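Local coordinates for putative DNA-binding protein (Ralstonia eutropha, PDB 2OBP), which probably binds DNA, though its target and biological role are not established, at residues D15-E20 and R54-Q59. Sequence-based numbering, arbitrary orientation.
Sequences DPAIVE and RRVLTQ
The first turn of helix 16-28 meets the middle of helix 50-62 at a steep angle. The two short helical segments cross at -72°, and their axes come within 9.8 Å. The tight part is apolar and centres on Val56, which points toward the other helix. Its CG1 lies 4.0 Å from Ile18 CA, against the backbone. Its CG2 turns to the methyl of Ala17 and to Ile18 CG1. Val56 and Ala17 are both buried. Leu48 and Val52 also touch Ala17, and Val21 touches Val56, so this side runs into the helical core.

The other side is polar and more exposed. Arg55 starts with CG anti to its backbone N (chi1 -176°), then bends at chi2 and chi3. This folds its guanidinium over Val56, with Val56 CG2 against one face, 3.6 Å from the guanidinium plane and over its centre. The tip meets the Asp15 carboxylate end-on in a salt bridge. NH1 and NH2 of Arg55 both donate to Asp15 OD2, at 3.0 and 3.1 Å. Arg55 NH2 lies on the syn lone pair of Asp15 OD2. Arg55 NH1 approaches from above the carboxylate plane. Both bonds are bent. Asp15 OD1 is engaged separately: it accepts from Ala17 N at 2.9 Å and N-caps helix 16-28. One carboxylate thus caps its own helix and ties it to the other. Gln59 OE1 accepts from Arg55 NH1 at 2.8 Å, along a lone pair, which helps fix the guanidinium's rotation. The Ile18 side chain crosses that of Gln59 at about a right angle, with Ile18 CD1 3.6 Å from Gln59 OE1. The order of three helices, a two-stranded hairpin and a last helix fits a winged helix-turn-helix domain, in which this contact packs the first helix on the probable recognition helix.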
ATOM      1  N   ASP A  15      -1.345  -9.586  11.602  1.00 26.21           N
ATOM      2  CA  ASP A  15      -0.434  -9.868  10.477  1.00 25.53           C
ATOM      3  C   ASP A  15       0.477  -8.656  10.277  1.00 23.88           C
ATOM      4  O   ASP A  15       0.011  -7.579   9.842  1.00 25.73           O
ATOM      5  CB  ASP A  15      -1.212 -10.164   9.183  1.00 26.33           C
ATOM      6  CG  ASP A  15      -0.287 -10.549   7.986  1.00 26.31           C
ATOM      7  OD1 ASP A  15       0.922 -10.299   8.031  1.00 29.92           O
ATOM      8  OD2 ASP A  15      -0.778 -11.123   6.986  1.00 27.22           O
ATOM      9  N   PRO A  16       1.779  -8.814  10.572  1.00 25.55           N
ATOM     10  CA  PRO A  16       2.687  -7.673  10.521  1.00 27.12           C
ATOM     11  C   PRO A  16       2.895  -7.165   9.084  1.00 26.51           C
ATOM     12  O   PRO A  16       3.226  -5.997   8.875  1.00 25.00           O
ATOM     13  CB  PRO A  16       3.966  -8.216  11.138  1.00 29.69           C
ATOM     14  CG  PRO A  16       3.910  -9.700  10.874  1.00 29.05           C
ATOM     15  CD  PRO A  16       2.474 -10.054  10.995  1.00 26.18           C
ATOM     16  N   ALA A  17       2.737  -8.049   8.103  1.00 24.72           N
ATOM     17  CA  ALA A  17       2.883  -7.640   6.718  1.00 24.79           C
ATOM     18  C   ALA A  17       1.780  -6.695   6.264  1.00 25.98           C
ATOM     19  O   ALA A  17       2.039  -5.741   5.494  1.00 26.33           O
ATOM     20  CB  ALA A  17       2.985  -8.865   5.772  1.00 22.35           C
ATOM     21  N   ILE A  18       0.552  -6.917   6.720  1.00 23.14           N
ATOM     22  CA  ILE A  18      -0.524  -6.002   6.362  1.00 23.08           C
ATOM     23  C   ILE A  18      -0.295  -4.621   7.047  1.00 24.31           C
ATOM     24  O   ILE A  18      -0.448  -3.561   6.441  1.00 26.18           O
ATOM     25  CB  ILE A  18      -1.926  -6.572   6.664  1.00 24.24           C
ATOM     26  CG1 ILE A  18      -2.210  -7.844   5.825  1.00 23.17           C
ATOM     27  CG2 ILE A  18      -2.957  -5.475   6.372  1.00 25.11           C
ATOM     28  CD1 ILE A  18      -3.428  -8.665   6.224  1.00 21.40           C
ATOM     29  N   VAL A  19       0.058  -4.655   8.324  1.00 24.71           N
ATOM     30  CA  VAL A  19       0.378  -3.439   9.054  1.00 25.21           C
ATOM     31  C   VAL A  19       1.509  -2.664   8.378  1.00 26.37           C
ATOM     32  O   VAL A  19       1.403  -1.463   8.207  1.00 27.28           O
ATOM     33  CB  VAL A  19       0.753  -3.741  10.537  1.00 27.88           C
ATOM     34  CG1 VAL A  19       1.259  -2.460  11.218  1.00 32.08           C
ATOM     35  CG2 VAL A  19      -0.441  -4.358  11.266  1.00 26.92           C
ATOM     36  N   GLU A  20       2.574  -3.348   7.981  1.00 25.00           N
ATOM     37  CA  GLU A  20       3.732  -2.671   7.424  1.00 25.64           C
ATOM     38  C   GLU A  20       3.411  -1.989   6.088  1.00 26.93           C
ATOM     39  O   GLU A  20       3.834  -0.850   5.835  1.00 27.92           O
ATOM     40  CB  GLU A  20       4.911  -3.611   7.269  1.00 28.72           C
ATOM     41  CG  GLU A  20       6.234  -2.869   7.081  1.00 33.78           C
ATOM     42  CD  GLU A  20       6.659  -2.045   8.295  1.00 41.90           C
ATOM     43  OE1 GLU A  20       6.148  -2.285   9.414  1.00 43.24           O
ATOM     44  OE2 GLU A  20       7.499  -1.140   8.116  1.00 53.59           O
ATOM     45  N   ARG A  54       2.266  -8.408  -3.089  1.00 22.17           N
ATOM     46  CA  ARG A  54       1.111  -8.598  -3.986  1.00 24.04           C
ATOM     47  C   ARG A  54      -0.096  -9.211  -3.282  1.00 22.74           C
ATOM     48  O   ARG A  54      -1.230  -8.809  -3.526  1.00 25.77           O
ATOM     49  CB  ARG A  54       1.494  -9.396  -5.224  1.00 24.51           C
ATOM     50  CG  ARG A  54       2.393  -8.597  -6.200  1.00 30.14           C
ATOM     51  CD  ARG A  54       2.548  -9.294  -7.498  1.00 33.30           C
ATOM     52  NE  ARG A  54       3.555  -8.674  -8.380  1.00 39.80           N
ATOM     53  CZ  ARG A  54       3.306  -7.718  -9.281  1.00 41.87           C
ATOM     54  NH1 ARG A  54       2.088  -7.203  -9.435  1.00 36.45           N
ATOM     55  NH2 ARG A  54       4.299  -7.264 -10.041  1.00 43.71           N
ATOM     56  N   ARG A  55       0.167 -10.153  -2.370  1.00 23.51           N
ATOM     57  CA  ARG A  55      -0.882 -10.784  -1.599  1.00 21.81           C
ATOM     58  C   ARG A  55      -1.583  -9.752  -0.712  1.00 22.68           C
ATOM     59  O   ARG A  55      -2.808  -9.657  -0.676  1.00 22.97           O
ATOM     60  CB  ARG A  55      -0.254 -11.929  -0.755  1.00 23.64           C
ATOM     61  CG  ARG A  55      -1.225 -12.781   0.070  1.00 24.09           C
ATOM     62  CD  ARG A  55      -1.535 -12.185   1.412  1.00 20.48           C
ATOM     63  NE  ARG A  55      -0.406 -12.238   2.357  1.00 25.99           N
ATOM     64  CZ  ARG A  55      -0.411 -11.764   3.605  1.00 31.12           C
ATOM     65  NH1 ARG A  55      -1.460 -11.162   4.113  1.00 27.36           N
ATOM     66  NH2 ARG A  55       0.668 -11.926   4.368  1.00 28.80           N
ATOM     67  N   VAL A  56      -0.771  -8.998   0.014  1.00 21.24           N
ATOM     68  CA  VAL A  56      -1.279  -7.958   0.904  1.00 20.10           C
ATOM     69  C   VAL A  56      -2.078  -6.892   0.119  1.00 19.22           C
ATOM     70  O   VAL A  56      -3.187  -6.491   0.515  1.00 21.21           O
ATOM     71  CB  VAL A  56      -0.137  -7.304   1.705  1.00 22.51           C
ATOM     72  CG1 VAL A  56      -0.596  -6.011   2.358  1.00 20.36           C
ATOM     73  CG2 VAL A  56       0.473  -8.294   2.755  1.00 20.28           C
ATOM     74  N   LEU A  57      -1.549  -6.462  -1.023  1.00 19.76           N
ATOM     75  CA  LEU A  57      -2.273  -5.455  -1.813  1.00 20.46           C
ATOM     76  C   LEU A  57      -3.559  -5.995  -2.359  1.00 21.37           C
ATOM     77  O   LEU A  57      -4.513  -5.250  -2.497  1.00 20.69           O
ATOM     78  CB  LEU A  57      -1.413  -4.899  -2.948  1.00 21.69           C
ATOM     79  CG  LEU A  57      -0.208  -4.027  -2.521  1.00 21.92           C
ATOM     80  CD1 LEU A  57       0.686  -3.680  -3.744  1.00 24.57           C
ATOM     81  CD2 LEU A  57      -0.682  -2.746  -1.818  1.00 21.74           C
ATOM     82  N   THR A  58      -3.583  -7.251  -2.801  1.00 21.78           N
ATOM     83  CA  THR A  58      -4.832  -7.824  -3.251  1.00 21.24           C
ATOM     84  C   THR A  58      -5.874  -7.753  -2.139  1.00 20.78           C
ATOM     85  O   THR A  58      -7.039  -7.438  -2.357  1.00 22.03           O
ATOM     86  CB  THR A  58      -4.669  -9.268  -3.758  1.00 21.57           C
ATOM     87  OG1 THR A  58      -3.864  -9.228  -4.969  1.00 22.57           O
ATOM     88  CG2 THR A  58      -6.031  -9.906  -4.034  1.00 22.25           C
ATOM     89  N   GLN A  59      -5.454  -8.071  -0.920  1.00 20.46           N
ATOM     90  CA  GLN A  59      -6.361  -8.033   0.221  1.00 19.66           C
ATOM     91  C   GLN A  59      -6.787  -6.614   0.573  1.00 22.42           C
ATOM     92  O   GLN A  59      -7.949  -6.384   0.908  1.00 20.61           O
ATOM     93  CB  GLN A  59      -5.695  -8.704   1.432  1.00 18.03           C
ATOM     94  CG  GLN A  59      -5.539 -10.225   1.258  1.00 20.94           C
ATOM     95  CD  GLN A  59      -4.705 -10.896   2.342  1.00 19.79           C
ATOM     96  OE1 GLN A  59      -3.886 -10.232   2.991  1.00 24.57           O
ATOM     97  NE2 GLN A  59      -4.935 -12.209   2.564  1.00 20.11           N
TER